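Local atomic coordinates of putative 6-phosphogluconolactonase (Neisseria gonorrhoeae, PDB entry 3LHI), a protein that probably hydrolyses 6-phosphogluconolactone to 6-phosphogluconate, the second step of the oxidative branch of the pentose phosphate pathway. Residues 16-21 and 190-195; 216-219 and 225-228; 131-136 and 181-186; 63-68 and 87-92. All coordinates share one frame; numbering follows the deposited sequence. Where two conformers were deposited one is given.

From the N terminus, helix 11-33 opens interaction 1, which closes only when the chain returns in strand 188-194. Within this long excursion two shorter loops open and close in turn: interaction 4, from strand 63-71 to the end of helix 81-88, and interaction 3, from strand 130-133 to helix 180-184. Interaction 2, a short loop from helix 215-219 into strand 226-231, follows after all of these, and no two loops cross. All four reach the same central sheet. Interactions 1 and 3 share the pairing of Phe-190 with Leu-131 and Leu-133, while Val-218 CG1 packs on Ile-183 CG2, joining interactions 2 and 3.

Interaction 1. Residues 16-21 and 190-195; sequences QSLADA and FLAIQG
Leu-18 and Ala-21 of helix 11-33 rest on Phe-190 and Ala-192 of strand 188-194, in a contact that is wholly apolar. Leu-18 divides its two methyls between the two strand residues. Its CD1 lies 3.6 Å from CD2 of the Phe-190 ring, approaching obliquely, as the two side chains slide past each other in opposite directions. Its CD2 meets CB of Ala-192 at 3.9 Å. With CG of Leu-18 anti to the backbone N, the branch point is carried toward the strand, although the CB itself leaves the helix at a slant, and the two methyls part there. One turn on, the methyl of Ala-21 touches Phe-190 CE2 at 3.8 Å, so the far end of the ring is also covered by the helix. Phe-229 of strand 226-231 touches Leu-18, Ala-21 and Phe-190 alike, and Phe-49 of helix 47-54 also touches Leu-18.

The polar groups lie on another side of the helix. Gln-16 NE2 donates to Asp-20 OD1 over 2.9 Å, nearly straight at 161°; the acceptor lies in the amide plane, whereas the donor stands 34° out of the carboxylate plane on its syn side. The same OD1 forms a salt bridge with Lys-56, so two donors hold this carboxylate oxygen.

The helix and strand segments run almost exactly antiparallel, at 174°, with their axes 10.8 Å apart. This is the helix-on-sheet layering of a Rossmann-like alpha/beta fold, with helix 11-33 covering one face of the parallel strands.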
# COMPACT_ATOMS: atom_id res chain seq x y z
N GLN A 16 -7.94 -14.63 -4.28
CA GLN A 16 -8.75 -15.17 -3.23
C GLN A 16 -7.91 -15.56 -2.02
O GLN A 16 -8.29 -15.33 -0.86
CB GLN A 16 -9.59 -16.38 -3.69
CG GLN A 16 -10.51 -16.87 -2.62
CD GLN A 16 -11.64 -15.87 -2.29
OE1 GLN A 16 -12.37 -15.43 -3.21
NE2 GLN A 16 -11.77 -15.49 -1.02
N SER A 17 -6.75 -16.15 -2.29
CA SER A 17 -5.87 -16.61 -1.23
C SER A 17 -5.26 -15.42 -0.44
O SER A 17 -5.07 -15.51 0.76
CB SER A 17 -4.76 -17.48 -1.81
OG SER A 17 -5.27 -18.71 -2.29
N LEU A 18 -4.98 -14.32 -1.13
CA LEU A 18 -4.53 -13.09 -0.47
C LEU A 18 -5.68 -12.51 0.35
O LEU A 18 -5.50 -12.12 1.49
CB LEU A 18 -4.00 -12.10 -1.50
CG LEU A 18 -3.49 -10.77 -0.92
CD1 LEU A 18 -2.42 -10.96 0.15
CD2 LEU A 18 -3.05 -9.86 -2.04
N ALA A 19 -6.89 -12.46 -0.22
CA ALA A 19 -8.04 -11.97 0.54
C ALA A 19 -8.25 -12.78 1.84
O ALA A 19 -8.56 -12.23 2.89
CB ALA A 19 -9.29 -11.99 -0.33
N ASP A 20 -8.09 -14.10 1.72
CA ASP A 20 -8.30 -14.98 2.87
C ASP A 20 -7.26 -14.64 3.95
O ASP A 20 -7.60 -14.52 5.14
CB ASP A 20 -8.17 -16.44 2.48
CG ASP A 20 -9.29 -16.94 1.59
OD1 ASP A 20 -10.33 -16.27 1.43
OD2 ASP A 20 -9.06 -18.06 1.01
N ALA A 21 -6.00 -14.49 3.56
CA ALA A 21 -4.93 -14.21 4.52
C ALA A 21 -5.08 -12.82 5.13
O ALA A 21 -4.85 -12.64 6.33
CB ALA A 21 -3.54 -14.36 3.84
N PHE A 190 2.05 -7.52 3.50
CA PHE A 190 1.86 -8.39 2.35
C PHE A 190 2.40 -7.70 1.10
O PHE A 190 2.34 -6.48 1.01
CB PHE A 190 0.40 -8.69 2.15
CG PHE A 190 -0.23 -9.50 3.22
CD1 PHE A 190 -0.72 -8.89 4.39
CD2 PHE A 190 -0.33 -10.85 3.10
CE1 PHE A 190 -1.28 -9.67 5.40
CE2 PHE A 190 -0.90 -11.60 4.06
CZ PHE A 190 -1.34 -11.03 5.23
N LEU A 191 2.91 -8.46 0.14
CA LEU A 191 3.32 -7.96 -1.18
C LEU A 191 2.60 -8.84 -2.21
O LEU A 191 2.73 -10.09 -2.16
CB LEU A 191 4.84 -8.09 -1.36
CG LEU A 191 5.36 -7.72 -2.76
CD1 LEU A 191 5.09 -6.26 -3.10
CD2 LEU A 191 6.85 -8.02 -2.86
N ALA A 192 1.91 -8.20 -3.14
CA ALA A 192 1.28 -8.90 -4.24
C ALA A 192 1.90 -8.46 -5.55
O ALA A 192 1.99 -7.27 -5.83
CB ALA A 192 -0.19 -8.56 -4.27
N ILE A 193 2.40 -9.44 -6.30
CA ILE A 193 3.06 -9.21 -7.58
C ILE A 193 2.60 -10.27 -8.57
O ILE A 193 2.21 -11.35 -8.18
CB ILE A 193 4.59 -9.18 -7.43
CG1 ILE A 193 5.13 -10.38 -6.66
CG2 ILE A 193 5.10 -7.81 -6.90
CD1 ILE A 193 6.62 -10.67 -6.92
N GLN A 194 2.67 -9.93 -9.85
CA GLN A 194 2.27 -10.84 -10.92
C GLN A 194 3.25 -10.82 -12.10
O GLN A 194 3.73 -9.73 -12.52
CB GLN A 194 0.84 -10.49 -11.36
CG GLN A 194 0.28 -11.38 -12.44
CD GLN A 194 -1.16 -11.03 -12.81
OE1 GLN A 194 -1.89 -10.34 -12.07
NE2 GLN A 194 -1.60 -11.54 -13.95
N GLY A 195 3.61 -12.01 -12.60
CA GLY A 195 4.37 -12.09 -13.89
C GLY A 195 5.86 -12.27 -13.76
O GLY A 195 6.47 -11.84 -12.76

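Interaction 2. Residues 216-219 and 225-228; sequences SLVL and NCHV
Val-218 and Leu-219, in the last turn of helix 215-219, both close on the sulfur of Cys-226 at the start of strand 226-231. Before them, Ser-216 OG bonds to the carbonyl oxygens of Asn-210 and Tyr-213, a local tie near the start of the helix. Val-218 brings CG1 to 3.6 Å from Cys-226 SG; this methyl is the one anti to the backbone N (chi1 175°), while CG2 takes no part in the contact. Leu-219 follows with CD2, 4.0 Å from the same SG and slightly farther from Cys-226 CB. The sulfur thus sits against one methyl from each residue, in the conformer described here; a second was modelled for Cys-226.

At Leu-219 the helix ends, and its carbonyl joins the strand through a water: this lies 3.2 Å from Leu-219 O and accepts the N-H of Cys-226 at 3.0 Å. No direct hydrogen bond joins the two segments, so this water links the helix end to the start of the strand across the intervening loop.

The contact is buried between several elements. Helix 196-206 borders it through Phe-202, which touches Leu-219 and Val-228, while Leu-180 and Ile-183 of helix 180-184 meet Val-218. Strand 226-231 itself lies between strands 3-8 and 188-194, running parallel to both.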
# COMPACT_ATOMS: atom_id res chain seq x y z
N SER A 216 13.68 -3.64 -1.91
CA SER A 216 14.76 -4.34 -1.22
C SER A 216 14.96 -3.82 0.19
O SER A 216 15.45 -4.55 1.04
CB SER A 216 16.11 -4.23 -1.94
OG SER A 216 16.67 -2.95 -1.90
N LEU A 217 14.66 -2.55 0.43
CA LEU A 217 14.84 -1.97 1.75
C LEU A 217 13.78 -2.44 2.74
O LEU A 217 13.96 -2.35 3.97
CB LEU A 217 14.88 -0.45 1.70
CG LEU A 217 15.93 0.15 0.75
CD1 LEU A 217 15.85 1.68 0.86
CD2 LEU A 217 17.32 -0.45 0.97
N VAL A 218 12.62 -2.88 2.22
CA VAL A 218 11.58 -3.49 3.01
C VAL A 218 11.89 -4.95 3.24
O VAL A 218 11.82 -5.41 4.37
CB VAL A 218 10.22 -3.31 2.31
CG1 VAL A 218 9.10 -4.07 3.11
CG2 VAL A 218 9.85 -1.82 2.05
N LEU A 219 12.24 -5.69 2.20
CA LEU A 219 12.50 -7.14 2.27
C LEU A 219 13.62 -7.45 3.25
O LEU A 219 13.58 -8.46 3.96
CB LEU A 219 12.84 -7.70 0.88
CG LEU A 219 11.73 -7.64 -0.17
CD1 LEU A 219 12.28 -8.12 -1.53
CD2 LEU A 219 10.53 -8.49 0.25
N ASN A 225 8.80 -9.25 8.04
CA ASN A 225 8.61 -10.55 7.40
C ASN A 225 7.47 -10.43 6.40
O ASN A 225 6.31 -10.65 6.74
CB ASN A 225 8.25 -11.59 8.44
CG ASN A 225 8.03 -12.99 7.81
OD1 ASN A 225 8.68 -13.35 6.81
ND2 ASN A 225 7.12 -13.78 8.40
N CYS A 226 7.80 -10.10 5.15
CA CYS A 226 6.79 -9.87 4.11
C CYS A 226 6.16 -11.16 3.60
O CYS A 226 6.88 -12.10 3.19
CB CYS A 226 7.38 -9.16 2.88
SG CYS A 226 7.88 -7.50 3.12
N HIS A 227 4.83 -11.19 3.56
CA HIS A 227 4.10 -12.35 3.00
C HIS A 227 3.87 -12.03 1.50
O HIS A 227 3.10 -11.13 1.20
CB HIS A 227 2.79 -12.50 3.77
CG HIS A 227 2.96 -12.60 5.25
ND1 HIS A 227 3.19 -13.82 5.86
CD2 HIS A 227 2.96 -11.66 6.24
CE1 HIS A 227 3.32 -13.63 7.17
NE2 HIS A 227 3.18 -12.33 7.43
N VAL A 228 4.54 -12.76 0.59
CA VAL A 228 4.57 -12.44 -0.81
C VAL A 228 3.63 -13.40 -1.57
O VAL A 228 3.72 -14.63 -1.40
CB VAL A 228 5.99 -12.47 -1.41
CG1 VAL A 228 5.92 -12.02 -2.88
CG2 VAL A 228 6.99 -11.64 -0.56
O HOH W 1 10.48 -8.96 4.45

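Interaction 3. Residues 131-136 and 181-186; sequences LILGMG and DAIAHT
Leu-131 and Leu-133 of strand 130-133 receive Ile-183 and Thr-186 from helix 180-184 and the turn after it, a helix-on-sheet contact in the Rossmann-like core near the centre of the chain. On the helix side Ile-183 contributes the larger share. Its CG2 lies 3.8 Å from Leu-131 CD2 and 4.1 Å from Leu-133 CD1, so that one methyl packs against two leucines set two residues apart along the strand. Each leucine crosses the isoleucine obliquely. Leu-131 CD2 also meets CG1 of Ile-183, so that it touches both branches. Beyond the helix, Thr-186 presents its methyl rather than its hydroxyl: CG2 lies 3.7 Å from Leu-131 CB. With chi1 at -64°, OG1 is turned the other way, back to the helix, where it donates to Ala-182 O.

Around this first shell the helix end is fixed by its own bonds. Thr-186 N reaches Ile-183 O, and Ala-182 O, already taken by the Thr-186 hydroxyl, is also met by Gln-127 NE2. Val-218 of helix 215-219 touches Ile-183, while Leu-133 lies against Val-189 and Leu-191 of strand 188-194, the parallel neighbour that the chain enters directly after this turn. Thr-141 also touches Leu-133.

The outer side of the turn is held through Asp-181 O, which accepts two N-H groups of His-185. The backbone N does so at 3.1 Å, and ND1 gives the shorter bond of 2.7 Å, with the oxygen lying in the imidazole plane and the donor tilted 22° from the carbonyl plane.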
# COMPACT_ATOMS: atom_id res chain seq x y z
N LEU A 131 -0.85 -4.08 5.89
CA LEU A 131 -0.46 -3.30 4.70
C LEU A 131 -0.31 -4.26 3.53
O LEU A 131 0.33 -5.31 3.67
CB LEU A 131 0.88 -2.60 4.98
CG LEU A 131 1.64 -2.03 3.79
CD1 LEU A 131 0.86 -0.87 3.09
CD2 LEU A 131 3.02 -1.52 4.27
N ILE A 132 -0.90 -3.93 2.39
CA ILE A 132 -0.60 -4.65 1.15
C ILE A 132 0.13 -3.69 0.20
O ILE A 132 -0.39 -2.62 -0.19
CB ILE A 132 -1.81 -5.31 0.44
CG1 ILE A 132 -2.61 -6.21 1.37
CG2 ILE A 132 -1.32 -6.11 -0.80
CD1 ILE A 132 -3.59 -5.49 2.23
N LEU A 133 1.35 -4.10 -0.12
CA LEU A 133 2.24 -3.45 -1.06
C LEU A 133 2.13 -4.05 -2.45
O LEU A 133 1.67 -5.20 -2.61
CB LEU A 133 3.68 -3.58 -0.57
CG LEU A 133 4.05 -2.81 0.70
CD1 LEU A 133 5.46 -3.15 1.13
CD2 LEU A 133 3.87 -1.32 0.47
N GLY A 134 2.52 -3.28 -3.44
CA GLY A 134 2.82 -3.77 -4.74
C GLY A 134 4.26 -3.42 -5.09
O GLY A 134 4.99 -2.88 -4.26
N MSE A 135 4.69 -3.76 -6.28
CA MSE A 135 6.04 -3.45 -6.73
C MSE A 135 6.03 -3.12 -8.21
O MSE A 135 5.43 -3.87 -9.00
CB MSE A 135 6.96 -4.62 -6.45
CG MSE A 135 8.45 -4.36 -6.78
SE MSE A 135 9.44 -6.01 -6.90
CE MSE A 135 8.69 -6.54 -8.59
N GLY A 136 6.69 -2.04 -8.60
CA GLY A 136 6.84 -1.73 -10.02
C GLY A 136 7.96 -2.53 -10.67
O GLY A 136 8.76 -3.21 -10.02
N ASP A 181 9.91 3.75 7.40
CA ASP A 181 9.62 3.53 8.84
C ASP A 181 8.20 3.09 9.05
O ASP A 181 7.93 2.17 9.85
CB ASP A 181 9.93 4.81 9.63
CG ASP A 181 9.62 4.69 11.09
OD1 ASP A 181 8.49 5.02 11.49
OD2 ASP A 181 10.55 4.32 11.81
N ALA A 182 7.26 3.74 8.40
CA ALA A 182 5.85 3.42 8.55
C ALA A 182 5.58 1.99 8.08
O ALA A 182 4.83 1.26 8.74
CB ALA A 182 4.95 4.44 7.79
N ILE A 183 6.17 1.61 6.95
CA ILE A 183 6.00 0.26 6.44
C ILE A 183 6.56 -0.75 7.38
O ILE A 183 5.90 -1.75 7.72
CB ILE A 183 6.67 0.13 5.02
CG1 ILE A 183 5.94 1.03 4.04
CG2 ILE A 183 6.77 -1.33 4.57
CD1 ILE A 183 6.67 1.18 2.65
N ALA A 184 7.78 -0.49 7.86
CA ALA A 184 8.50 -1.44 8.70
C ALA A 184 7.79 -1.69 10.03
O ALA A 184 7.97 -2.78 10.60
CB ALA A 184 9.92 -0.98 8.94
N HIS A 185 7.05 -0.70 10.51
CA HIS A 185 6.37 -0.80 11.81
C HIS A 185 4.91 -1.19 11.70
O HIS A 185 4.13 -1.12 12.66
CB HIS A 185 6.56 0.48 12.64
CG HIS A 185 7.97 0.68 13.05
ND1 HIS A 185 8.90 1.23 12.19
CD2 HIS A 185 8.64 0.31 14.17
CE1 HIS A 185 10.09 1.22 12.79
NE2 HIS A 185 9.95 0.67 13.99
N THR A 186 4.52 -1.67 10.52
CA THR A 186 3.21 -2.24 10.30
C THR A 186 3.29 -3.73 10.72
O THR A 186 4.16 -4.46 10.29
CB THR A 186 2.78 -2.12 8.83
OG1 THR A 186 2.66 -0.72 8.52
CG2 THR A 186 1.45 -2.77 8.63

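Interaction 4. Residues 63-68 and 87-92; sequences VGITLA and EYLLKN. With EDO (1,2-ethanediol), chain C.
Within the beta-alpha-beta unit of strand 63-71, helix 81-88 and strand 98-99, Ile-65 of the first strand meets Leu-89 and Leu-90, just beyond the helix. Ile-65 uses both branches of its side chain. CG2 meets Leu-89 CD2 at 4.0 Å, the two reaching toward each other tip to tip. CD1, at the end of an extended arm (chi2 -180°), lies 3.7 Å from Leu-90 CD2, and here the side chains slide past one another.

Leu-90 is the centre of an inverse gamma turn, across which Lys-91 N makes a weak bond to Leu-89 O. The lysine also curls back, NZ donating to Tyr-88 O at 3.0 Å, and has a second partner in Asn-51. On the side away from the strand, Glu-87 CG lies 3.7 Å above the centre of the Tyr-88 ring, and OE1 accepts from O2 of a bound ethanediol at 2.7 Å, probably a crystallisation additive.

Helix 47-54 flanks this end through Phe-50 and Leu-53 on Leu-89, while Trp-99 of strand 98-99 touches both Ile-65 and Leu-90, and Val-85 of helix 81-88 backs Leu-90.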
# COMPACT_ATOMS: atom_id res chain seq x y z
N VAL A 63 -13.10 -1.17 11.05
CA VAL A 63 -11.88 -1.22 10.26
C VAL A 63 -11.74 0.09 9.52
O VAL A 63 -12.67 0.55 8.83
CB VAL A 63 -11.90 -2.38 9.26
CG1 VAL A 63 -10.62 -2.39 8.41
CG2 VAL A 63 -12.11 -3.70 9.99
N GLY A 64 -10.60 0.74 9.67
CA GLY A 64 -10.24 1.89 8.84
C GLY A 64 -9.48 1.40 7.64
O GLY A 64 -8.68 0.49 7.78
N ILE A 65 -9.77 1.97 6.47
CA ILE A 65 -9.05 1.63 5.25
C ILE A 65 -8.42 2.90 4.70
O ILE A 65 -9.03 3.97 4.68
CB ILE A 65 -9.99 0.99 4.16
CG1 ILE A 65 -10.59 -0.29 4.71
CG2 ILE A 65 -9.14 0.71 2.87
CD1 ILE A 65 -11.51 -1.03 3.76
N THR A 66 -7.18 2.77 4.26
CA THR A 66 -6.44 3.86 3.68
C THR A 66 -5.49 3.31 2.63
O THR A 66 -5.54 2.15 2.25
CB THR A 66 -5.68 4.60 4.79
OG1 THR A 66 -5.27 5.91 4.31
CG2 THR A 66 -4.45 3.83 5.35
N LEU A 67 -4.65 4.21 2.13
CA LEU A 67 -3.69 3.91 1.08
C LEU A 67 -2.25 3.89 1.53
O LEU A 67 -1.87 4.69 2.39
CB LEU A 67 -3.81 5.00 0.00
CG LEU A 67 -5.14 5.14 -0.67
CD1 LEU A 67 -5.24 6.40 -1.53
CD2 LEU A 67 -5.39 3.91 -1.50
N ALA A 68 -1.46 3.06 0.90
CA ALA A 68 0.00 3.06 1.11
C ALA A 68 0.63 4.28 0.42
O ALA A 68 1.71 4.73 0.84
CB ALA A 68 0.61 1.80 0.52
N GLU A 87 -14.05 2.36 -6.16
CA GLU A 87 -14.71 1.58 -7.22
C GLU A 87 -14.68 0.09 -6.86
O GLU A 87 -15.67 -0.60 -7.07
CB GLU A 87 -14.04 1.81 -8.56
CG GLU A 87 -14.64 0.99 -9.71
CD GLU A 87 -14.25 1.40 -11.10
OE1 GLU A 87 -13.33 2.23 -11.28
OE2 GLU A 87 -14.91 0.89 -12.03
N TYR A 88 -13.55 -0.42 -6.38
CA TYR A 88 -13.36 -1.85 -6.31
C TYR A 88 -13.34 -2.48 -4.95
O TYR A 88 -13.53 -3.67 -4.84
CB TYR A 88 -12.11 -2.23 -7.09
CG TYR A 88 -12.11 -1.92 -8.59
CD1 TYR A 88 -12.83 -2.69 -9.48
CD2 TYR A 88 -11.32 -0.90 -9.10
CE1 TYR A 88 -12.77 -2.45 -10.81
CE2 TYR A 88 -11.26 -0.67 -10.45
CZ TYR A 88 -11.95 -1.49 -11.29
OH TYR A 88 -11.81 -1.25 -12.67
N LEU A 89 -13.05 -1.70 -3.90
CA LEU A 89 -12.97 -2.25 -2.54
C LEU A 89 -14.10 -1.80 -1.63
O LEU A 89 -14.60 -2.63 -0.88
CB LEU A 89 -11.60 -1.85 -1.92
CG LEU A 89 -11.36 -2.38 -0.47
CD1 LEU A 89 -11.49 -3.91 -0.34
CD2 LEU A 89 -9.94 -1.89 -0.01
N LEU A 90 -14.46 -0.53 -1.65
CA LEU A 90 -15.44 0.00 -0.69
C LEU A 90 -16.86 -0.24 -1.21
O LEU A 90 -17.58 0.68 -1.59
CB LEU A 90 -15.19 1.47 -0.40
CG LEU A 90 -13.80 1.81 0.16
CD1 LEU A 90 -13.68 3.30 0.38
CD2 LEU A 90 -13.45 1.03 1.44
N LYS A 91 -17.21 -1.51 -1.19
CA LYS A 91 -18.45 -2.05 -1.76
C LYS A 91 -18.69 -3.35 -1.03
O LYS A 91 -17.84 -3.88 -0.32
CB LYS A 91 -18.34 -2.27 -3.25
CG LYS A 91 -17.37 -3.33 -3.61
CD LYS A 91 -17.21 -3.50 -5.11
CE LYS A 91 -16.44 -4.83 -5.37
NZ LYS A 91 -15.66 -4.87 -6.62
N ASN A 92 -19.88 -3.95 -1.25
CA ASN A 92 -20.23 -5.19 -0.56
C ASN A 92 -20.08 -4.95 0.97
O ASN A 92 -20.42 -3.87 1.43
CB ASN A 92 -19.42 -6.38 -1.07
CG ASN A 92 -19.67 -6.66 -2.54
OD1 ASN A 92 -20.82 -6.65 -3.00
ND2 ASN A 92 -18.59 -6.93 -3.28
C1 EDO C . -10.65 5.74 -11.48
O1 EDO C . -10.14 5.27 -12.77
C2 EDO C . -11.53 4.73 -10.71
O2 EDO C . -10.97 3.40 -10.66